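Local coordinates for C2 domain protein (Scophthalmus maximus, PDB 3W56) that binds calcium ions through the loops of a C2 domain, a module that in many proteins mediates calcium-dependent attachment to phospholipid membranes, at residues Gly40-Ser52 with Asp82-Asp96. Numbering follows the deposited sequence.
Sequences GITDGYVKVFCGS and DILRLEVHDEDTFFD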
ATOM      1  N   GLY A  40       1.620 -21.390   4.269  1.00 70.40           N
ATOM      2  CA  GLY A  40       2.532 -21.783   3.201  1.00 70.19           C
ATOM      3  C   GLY A  40       3.419 -20.648   2.693  1.00 61.15           C
ATOM      4  O   GLY A  40       4.511 -20.401   3.228  1.00 53.85           O
ATOM      5  N   ILE A  41       2.962 -19.971   1.640  1.00 46.46           N
ATOM      6  CA  ILE A  41       3.578 -18.713   1.205  1.00 42.77           C
ATOM      7  C   ILE A  41       2.531 -17.576   1.207  1.00 41.14           C
ATOM      8  O   ILE A  41       1.357 -17.807   0.937  1.00 40.04           O
ATOM      9  CB  ILE A  41       4.285 -18.851  -0.176  1.00 35.92           C
ATOM     10  CG1 ILE A  41       5.171 -20.114  -0.197  1.00 41.92           C
ATOM     11  CG2 ILE A  41       5.095 -17.597  -0.475  1.00 36.27           C
ATOM     12  CD1 ILE A  41       5.911 -20.381  -1.517  1.00 34.50           C
ATOM     13  N   THR A  42       2.956 -16.355   1.538  1.00 43.95           N
ATOM     14  CA  THR A  42       2.025 -15.235   1.696  1.00 26.58           C
ATOM     15  C   THR A  42       1.070 -15.001   0.476  1.00 31.98           C
ATOM     16  O   THR A  42       1.496 -15.043  -0.661  1.00 30.42           O
ATOM     17  CB  THR A  42       2.789 -13.933   2.086  1.00 18.66           C
ATOM     18  OG1 THR A  42       3.295 -14.027   3.426  1.00 30.65           O
ATOM     19  CG2 THR A  42       1.822 -12.754   2.052  1.00 25.65           C
ATOM     20  N   ASP A  43      -0.229 -14.776   0.714  1.00 23.94           N
ATOM     21  CA  ASP A  43      -1.160 -14.354  -0.342  1.00 27.45           C
ATOM     22  C   ASP A  43      -1.471 -12.866  -0.194  1.00 30.35           C
ATOM     23  O   ASP A  43      -2.522 -12.494   0.346  1.00 22.15           O
ATOM     24  CB  ASP A  43      -2.469 -15.175  -0.333  1.00 32.94           C
ATOM     25  CG  ASP A  43      -2.223 -16.645  -0.532  1.00 35.09           C
ATOM     26  OD1 ASP A  43      -1.691 -17.008  -1.605  1.00 38.10           O
ATOM     27  OD2 ASP A  43      -2.520 -17.434   0.395  1.00 46.31           O
ATOM     28  N   GLY A  44      -0.540 -12.020  -0.645  1.00 20.60           N
ATOM     29  CA  GLY A  44      -0.559 -10.624  -0.260  1.00 19.21           C
ATOM     30  C   GLY A  44      -1.511  -9.749  -1.030  1.00 13.16           C
ATOM     31  O   GLY A  44      -1.822  -9.942  -2.206  1.00 16.24           O
ATOM     32  N   TYR A  45      -1.958  -8.718  -0.340  1.00 12.33           N
ATOM     33  CA  TYR A  45      -2.647  -7.622  -0.926  1.00 12.26           C
ATOM     34  C   TYR A  45      -2.425  -6.405  -0.072  1.00 11.68           C
ATOM     35  O   TYR A  45      -1.999  -6.488   1.107  1.00 17.43           O
ATOM     36  CB  TYR A  45      -4.182  -7.923  -1.175  1.00 13.19           C
ATOM     37  CG  TYR A  45      -5.050  -8.027   0.089  1.00 17.90           C
ATOM     38  CD1 TYR A  45      -5.875  -6.987   0.445  1.00 14.49           C
ATOM     39  CD2 TYR A  45      -5.025  -9.155   0.858  1.00 15.40           C
ATOM     40  CE1 TYR A  45      -6.671  -7.049   1.618  1.00 16.12           C
ATOM     41  CE2 TYR A  45      -5.823  -9.270   1.984  1.00 16.74           C
ATOM     42  CZ  TYR A  45      -6.628  -8.209   2.352  1.00 14.35           C
ATOM     43  OH  TYR A  45      -7.458  -8.271   3.472  1.00 16.33           O
ATOM     44  N   VAL A  46      -2.719  -5.248  -0.647  1.00 11.63           N
ATOM     45  CA  VAL A  46      -2.512  -3.943  -0.003  1.00 11.01           C
ATOM     46  C   VAL A  46      -3.776  -3.116   0.120  1.00 16.22           C
ATOM     47  O   VAL A  46      -4.546  -2.953  -0.845  1.00 13.12           O
ATOM     48  CB  VAL A  46      -1.440  -3.129  -0.787  1.00 11.72           C
ATOM     49  CG1 VAL A  46      -1.053  -1.880  -0.041  1.00 13.73           C
ATOM     50  CG2 VAL A  46      -0.219  -4.035  -1.043  1.00 11.83           C
ATOM     51  N   LYS A  47      -4.000  -2.584   1.321  1.00 13.24           N
ATOM     52  CA  LYS A  47      -5.146  -1.701   1.557  1.00 19.26           C
ATOM     53  C   LYS A  47      -4.629  -0.301   1.593  1.00 16.35           C
ATOM     54  O   LYS A  47      -3.543  -0.029   2.175  1.00 15.96           O
ATOM     55  CB  LYS A  47      -5.826  -2.006   2.887  1.00 23.49           C
ATOM     56  CG  LYS A  47      -6.536  -3.351   3.005  1.00 22.51           C
ATOM     57  CD  LYS A  47      -7.591  -3.229   4.177  1.00 16.75           C
ATOM     58  CE  LYS A  47      -7.959  -4.603   4.674  1.00 28.58           C
ATOM     59  NZ  LYS A  47      -8.789  -4.515   5.945  1.00 35.11           N
ATOM     60  N   VAL A  48      -5.375   0.618   1.006  1.00 10.66           N
ATOM     61  CA  VAL A  48      -4.952   1.995   0.755  1.00  9.43           C
ATOM     62  C   VAL A  48      -6.002   2.955   1.246  1.00 14.99           C
ATOM     63  O   VAL A  48      -7.195   2.934   0.788  1.00 15.66           O
ATOM     64  CB  VAL A  48      -4.753   2.301  -0.750  1.00 11.24           C
ATOM     65  CG1 VAL A  48      -4.213   3.669  -0.988  1.00 11.50           C
ATOM     66  CG2 VAL A  48      -3.796   1.261  -1.343  1.00 11.59           C
ATOM     67  N   PHE A  49      -5.552   3.796   2.163  1.00 15.57           N
ATOM     68  CA  PHE A  49      -6.383   4.883   2.693  1.00 19.59           C
ATOM     69  C   PHE A  49      -5.690   6.211   2.468  1.00 25.25           C
ATOM     70  O   PHE A  49      -4.458   6.337   2.583  1.00 16.54           O
ATOM     71  CB  PHE A  49      -6.606   4.710   4.204  1.00 16.38           C
ATOM     72  CG  PHE A  49      -7.149   3.358   4.586  1.00 16.76           C
ATOM     73  CD1 PHE A  49      -8.511   3.162   4.773  1.00 27.36           C
ATOM     74  CD2 PHE A  49      -6.286   2.277   4.719  1.00 16.73           C
ATOM     75  CE1 PHE A  49      -8.995   1.886   5.128  1.00 27.58           C
ATOM     76  CE2 PHE A  49      -6.728   1.009   5.092  1.00 20.75           C
ATOM     77  CZ  PHE A  49      -8.115   0.809   5.284  1.00 33.38           C
ATOM     78  N   CYS A  50      -6.479   7.218   2.144  1.00 23.27           N
ATOM     79  CA  CYS A  50      -5.954   8.563   2.153  1.00 16.84           C
ATOM     80  C   CYS A  50      -6.766   9.353   3.154  1.00 23.79           C
ATOM     81  O   CYS A  50      -7.954   9.654   2.886  1.00 25.50           O
ATOM     82  CB  CYS A  50      -6.097   9.222   0.780  1.00 21.71           C
ATOM     83  SG  CYS A  50      -5.290  10.827   0.805  1.00 28.50           S
ATOM     84  N   GLY A  51      -6.143   9.719   4.272  1.00 20.47           N
ATOM     85  CA  GLY A  51      -6.913  10.272   5.381  1.00 27.65           C
ATOM     86  C   GLY A  51      -8.035   9.308   5.755  1.00 20.36           C
ATOM     87  O   GLY A  51      -7.795   8.153   6.110  1.00 23.13           O
ATOM     88  N   SER A  52      -9.284   9.774   5.662  1.00 37.02           N
ATOM     89  CA  SER A  52     -10.429   8.955   6.076  1.00 25.22           C
ATOM     90  C   SER A  52     -11.124   8.287   4.875  1.00 36.48           C
ATOM     91  O   SER A  52     -12.173   7.664   5.014  1.00 41.63           O
ATOM     92  CB  SER A  52     -11.469   9.839   6.820  1.00 30.25           C
ATOM     93  OG  SER A  52     -11.830  10.971   6.035  1.00 33.12           O
ATOM     94  N   ASP A  82      -2.410  15.082   4.305  1.00 17.47           N
ATOM     95  CA  ASP A  82      -3.287  13.997   4.565  1.00 13.84           C
ATOM     96  C   ASP A  82      -2.375  12.807   4.888  1.00 12.11           C
ATOM     97  O   ASP A  82      -1.209  12.712   4.404  1.00 17.77           O
ATOM     98  CB  ASP A  82      -4.038  13.623   3.309  1.00 15.22           C
ATOM     99  CG  ASP A  82      -5.228  14.549   3.000  1.00 21.61           C
ATOM    100  OD1 ASP A  82      -5.697  15.311   3.896  1.00 23.62           O
ATOM    101  OD2 ASP A  82      -5.740  14.449   1.853  1.00 26.66           O
ATOM    102  N   ILE A  83      -2.940  11.870   5.622  1.00 14.53           N
ATOM    103  CA  ILE A  83      -2.202  10.702   6.033  1.00 18.06           C
ATOM    104  C   ILE A  83      -2.546   9.586   5.069  1.00 15.46           C
ATOM    105  O   ILE A  83      -3.678   9.074   5.058  1.00 20.17           O
ATOM    106  CB  ILE A  83      -2.517  10.281   7.461  1.00 20.49           C
ATOM    107  CG1 ILE A  83      -2.081  11.409   8.407  1.00 23.96           C
ATOM    108  CG2 ILE A  83      -1.747   9.005   7.792  1.00 22.72           C
ATOM    109  CD1 ILE A  83      -0.685  11.892   8.116  1.00 19.90           C
ATOM    110  N   LEU A  84      -1.539   9.230   4.265  1.00 13.57           N
ATOM    111  CA  LEU A  84      -1.550   8.038   3.399  1.00 17.75           C
ATOM    112  C   LEU A  84      -1.246   6.859   4.312  1.00 16.24           C
ATOM    113  O   LEU A  84      -0.232   6.829   4.994  1.00 19.81           O
ATOM    114  CB  LEU A  84      -0.520   8.151   2.213  1.00 10.92           C
ATOM    115  CG  LEU A  84      -0.273   6.848   1.434  1.00 13.79           C
ATOM    116  CD1 LEU A  84      -1.476   6.504   0.537  1.00 18.87           C
ATOM    117  CD2 LEU A  84       0.999   6.971   0.576  1.00 13.60           C
ATOM    118  N   ARG A  85      -2.173   5.923   4.398  1.00 13.88           N
ATOM    119  CA  ARG A  85      -1.987   4.717   5.168  1.00 17.12           C
ATOM    120  C   ARG A  85      -2.103   3.455   4.272  1.00 19.57           C
ATOM    121  O   ARG A  85      -3.091   3.235   3.494  1.00 16.79           O
ATOM    122  CB  ARG A  85      -3.045   4.704   6.318  1.00 17.43           C
ATOM    123  CG  ARG A  85      -3.152   3.407   7.022  1.00 18.70           C
ATOM    124  CD  ARG A  85      -4.410   3.407   7.883  1.00 27.94           C
ATOM    125  NE  ARG A  85      -4.564   2.169   8.639  1.00 25.74           N
ATOM    126  CZ  ARG A  85      -4.088   1.986   9.871  1.00 32.21           C
ATOM    127  NH1 ARG A  85      -3.418   2.967  10.475  1.00 30.00           N
ATOM    128  NH2 ARG A  85      -4.290   0.827  10.516  1.00 32.42           N
ATOM    129  N   LEU A  86      -1.106   2.603   4.420  1.00 18.75           N
ATOM    130  CA  LEU A  86      -0.971   1.409   3.604  1.00 11.65           C
ATOM    131  C   LEU A  86      -0.960   0.250   4.551  1.00 15.87           C
ATOM    132  O   LEU A  86      -0.216   0.202   5.504  1.00 15.63           O
ATOM    133  CB  LEU A  86       0.301   1.447   2.751  1.00  9.57           C
ATOM    134  CG  LEU A  86       0.405   2.602   1.779  1.00  9.75           C
ATOM    135  CD1 LEU A  86       1.671   2.491   0.867  1.00 17.04           C
ATOM    136  CD2 LEU A  86      -0.770   2.729   0.858  1.00 14.14           C
ATOM    137  N   GLU A  87      -1.828  -0.702   4.295  1.00 13.19           N
ATOM    138  CA  GLU A  87      -1.742  -1.913   5.057  1.00 19.72           C
ATOM    139  C   GLU A  87      -1.475  -3.065   4.105  1.00 13.55           C
ATOM    140  O   GLU A  87      -2.176  -3.206   3.079  1.00 14.38           O
ATOM    141  CB  GLU A  87      -3.017  -2.142   5.858  1.00 14.37           C
ATOM    142  CG  GLU A  87      -3.428  -0.970   6.702  1.00 18.26           C
ATOM    143  CD  GLU A  87      -4.790  -1.173   7.311  1.00 24.15           C
ATOM    144  OE1 GLU A  87      -5.366  -2.265   7.090  1.00 20.85           O
ATOM    145  OE2 GLU A  87      -5.289  -0.224   7.963  1.00 22.87           O
ATOM    146  N   VAL A  88      -0.533  -3.909   4.492  1.00 13.76           N
ATOM    147  CA  VAL A  88      -0.253  -5.145   3.771  1.00 12.62           C
ATOM    148  C   VAL A  88      -0.907  -6.304   4.535  1.00 16.27           C
ATOM    149  O   VAL A  88      -0.642  -6.506   5.731  1.00 14.39           O
ATOM    150  CB  VAL A  88       1.240  -5.365   3.592  1.00 13.60           C
ATOM    151  CG1 VAL A  88       1.486  -6.730   2.971  1.00 15.49           C
ATOM    152  CG2 VAL A  88       1.837  -4.210   2.734  1.00 12.73           C
ATOM    153  N   HIS A  89      -1.748  -7.057   3.849  1.00 12.67           N
ATOM    154  CA  HIS A  89      -2.430  -8.219   4.470  1.00 14.98           C
ATOM    155  C   HIS A  89      -2.152  -9.506   3.759  1.00 15.50           C
ATOM    156  O   HIS A  89      -1.804  -9.545   2.576  1.00 18.53           O
ATOM    157  CB  HIS A  89      -3.937  -8.048   4.476  1.00 16.35           C
ATOM    158  CG  HIS A  89      -4.404  -6.892   5.275  1.00 13.57           C
ATOM    159  ND1 HIS A  89      -5.015  -7.033   6.516  1.00 18.26           N
ATOM    160  CD2 HIS A  89      -4.377  -5.566   5.018  1.00 17.13           C
ATOM    161  CE1 HIS A  89      -5.329  -5.836   6.978  1.00 16.64           C
ATOM    162  NE2 HIS A  89      -4.961  -4.926   6.083  1.00 20.70           N
ATOM    163  N   ASP A  90      -2.328 -10.582   4.495  1.00 17.58           N
ATOM    164  CA  ASP A  90      -2.169 -11.926   3.973  1.00 17.59           C
ATOM    165  C   ASP A  90      -3.536 -12.531   3.965  1.00 22.65           C
ATOM    166  O   ASP A  90      -4.171 -12.640   5.023  1.00 22.40           O
ATOM    167  CB  ASP A  90      -1.227 -12.648   4.903  1.00 16.54           C
ATOM    168  CG  ASP A  90      -0.903 -14.056   4.452  1.00 26.82           C
ATOM    169  OD1 ASP A  90      -1.491 -14.547   3.428  1.00 25.02           O
ATOM    170  OD2 ASP A  90      -0.038 -14.664   5.136  1.00 31.22           O
ATOM    171  N   GLU A  91      -4.052 -12.850   2.781  1.00 17.82           N
ATOM    172  CA  GLU A  91      -5.451 -13.300   2.723  1.00 21.41           C
ATOM    173  C   GLU A  91      -5.578 -14.757   3.113  1.00 19.87           C
ATOM    174  O   GLU A  91      -4.806 -15.611   2.686  1.00 21.61           O
ATOM    175  CB  GLU A  91      -6.034 -13.108   1.320  1.00 19.34           C
ATOM    176  CG  GLU A  91      -7.441 -13.689   1.187  1.00 29.66           C
ATOM    177  CD  GLU A  91      -7.891 -13.791  -0.246  1.00 24.30           C
ATOM    178  OE1 GLU A  91      -8.798 -13.006  -0.636  1.00 30.81           O
ATOM    179  OE2 GLU A  91      -7.332 -14.654  -0.990  1.00 30.11           O
ATOM    180  N   ASP A  92      -6.598 -15.050   3.919  1.00 19.41           N
ATOM    181  CA  ASP A  92      -6.900 -16.432   4.198  1.00 31.67           C
ATOM    182  C   ASP A  92      -8.402 -16.614   4.235  1.00 16.94           C
ATOM    183  O   ASP A  92      -9.129 -15.643   4.206  1.00 19.73           O
ATOM    184  CB  ASP A  92      -6.249 -16.891   5.490  1.00 21.69           C
ATOM    185  CG  ASP A  92      -6.000 -18.377   5.501  1.00 38.64           C
ATOM    186  OD1 ASP A  92      -6.433 -19.051   4.525  1.00 35.88           O
ATOM    187  OD2 ASP A  92      -5.380 -18.859   6.481  1.00 45.76           O
ATOM    188  N   THR A  93      -8.840 -17.870   4.295  1.00 28.18           N
ATOM    189  CA  THR A  93     -10.248 -18.213   4.134  1.00 27.91           C
ATOM    190  C   THR A  93     -11.159 -17.471   5.081  1.00 25.27           C
ATOM    191  O   THR A  93     -12.184 -16.899   4.649  1.00 22.50           O
ATOM    192  CB  THR A  93     -10.505 -19.701   4.335  1.00 25.27           C
ATOM    193  OG1 THR A  93      -9.669 -20.451   3.435  1.00 30.27           O
ATOM    194  CG2 THR A  93     -12.008 -19.985   4.066  1.00 23.48           C
ATOM    195  N   PHE A  94     -10.782 -17.433   6.360  1.00 20.35           N
ATOM    196  CA  PHE A  94     -11.702 -16.900   7.368  1.00 20.90           C
ATOM    197  C   PHE A  94     -11.319 -15.558   7.928  1.00 17.52           C
ATOM    198  O   PHE A  94     -12.174 -14.734   8.242  1.00 16.10           O
ATOM    199  CB  PHE A  94     -11.928 -17.905   8.496  1.00 19.34           C
ATOM    200  CG  PHE A  94     -12.292 -19.261   8.014  1.00 30.66           C
ATOM    201  CD1 PHE A  94     -13.599 -19.548   7.593  1.00 25.42           C
ATOM    202  CD2 PHE A  94     -11.327 -20.257   7.949  1.00 33.61           C
ATOM    203  CE1 PHE A  94     -13.923 -20.810   7.125  1.00 21.52           C
ATOM    204  CE2 PHE A  94     -11.646 -21.535   7.476  1.00 35.86           C
ATOM    205  CZ  PHE A  94     -12.958 -21.811   7.077  1.00 40.68           C
ATOM    206  N   PHE A  95      -9.988 -15.341   8.045  1.00 22.32           N
ATOM    207  CA  PHE A  95      -9.435 -14.139   8.645  1.00 16.97           C
ATOM    208  C   PHE A  95      -8.237 -13.767   7.817  1.00 11.33           C
ATOM    209  O   PHE A  95      -7.467 -14.641   7.428  1.00 18.11           O
ATOM    210  CB  PHE A  95      -8.908 -14.429  10.057  1.00 15.87           C
ATOM    211  CG  PHE A  95      -9.905 -15.055  10.891  1.00 19.61           C
ATOM    212  CD1 PHE A  95     -10.952 -14.313  11.324  1.00 15.93           C
ATOM    213  CD2 PHE A  95      -9.838 -16.413  11.182  1.00 16.55           C
ATOM    214  CE1 PHE A  95     -11.945 -14.901  12.136  1.00 21.25           C
ATOM    215  CE2 PHE A  95     -10.838 -17.004  11.956  1.00 25.10           C
ATOM    216  CZ  PHE A  95     -11.860 -16.254  12.412  1.00 20.29           C
ATOM    217  N   ASP A  96      -8.142 -12.495   7.526  1.00 11.73           N
ATOM    218  CA  ASP A  96      -6.894 -12.017   6.902  1.00 13.25           C
ATOM    219  C   ASP A  96      -5.916 -11.558   7.999  1.00 18.69           C
ATOM    220  O   ASP A  96      -6.339 -11.081   9.073  1.00 19.75           O
ATOM    221  CB  ASP A  96      -7.183 -10.930   5.881  1.00 15.05           C
ATOM    222  CG  ASP A  96      -8.000 -11.445   4.714  1.00 12.94           C
ATOM    223  OD1 ASP A  96      -8.056 -12.686   4.547  1.00 18.04           O
ATOM    224  OD2 ASP A  96      -8.552 -10.643   3.937  1.00 21.00           O
TER
HETATM  225  O   HOH W   1      -7.993  -3.048   7.746  1.00 26.30           O
HETATM  226  O   HOH W   2      -8.214  12.626   1.391  1.00 42.43           O
HETATM  227  O   HOH W   3      -5.254   7.567   6.306  1.00 26.56           O
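Y45 and H89, K47 and E87, and F49 and R85 are the hydrogen-bonded pairs of two antiparallel strands, 44-50 and 83-90, at the centre of one sheet of the C2 β-sandwich. Backbone bonds run in both directions within each of these pairs, and G51 N to I83 O extends the pairing beyond the end of strand 44-50.

V46, V48, L84, L86 and V88 project into the sandwich, where strand 22-32 of the other sheet packs on V48, L84 and L86. CD2 of L86 rests 4.0 Å from CG1 of V48, the two side chains lying alongside one another.

Polar and aromatic groups occupy the opposite face. Chi1 of 70° sets the Y45 ring between its own backbone N and carbonyl carbon, from where Y45 CE2 lies 3.4 Å from H89 CB and the hydroxyl extends to D96. K47 CE makes a CH-pi contact over the H89 ring, 3.7 Å from its centroid. At the ring edge, H89 NE2 donates in plane to the anti lone pair of E87 OE1, while R85 NE and NH2 grip E87 OE2 side-on in a salt bridge; the carboxylate is thus held at both oxygens. F49 CE2 sits 3.4 Å from E87 OE2, and a water links K47 NZ to E87 OE1.

At the calcium-binding end, D43 N donates to D90 OD1 from above the carboxylate plane and E91 N to D43 O. D43, D90, E91 and D92 are calcium ligands, although no ion is bound here; N63 N holds D43 OD1. Nearby, Y45 OH donates to D96 OD2 at 2.7 Å, on the anti side but tilted 28° out of the carboxylate plane.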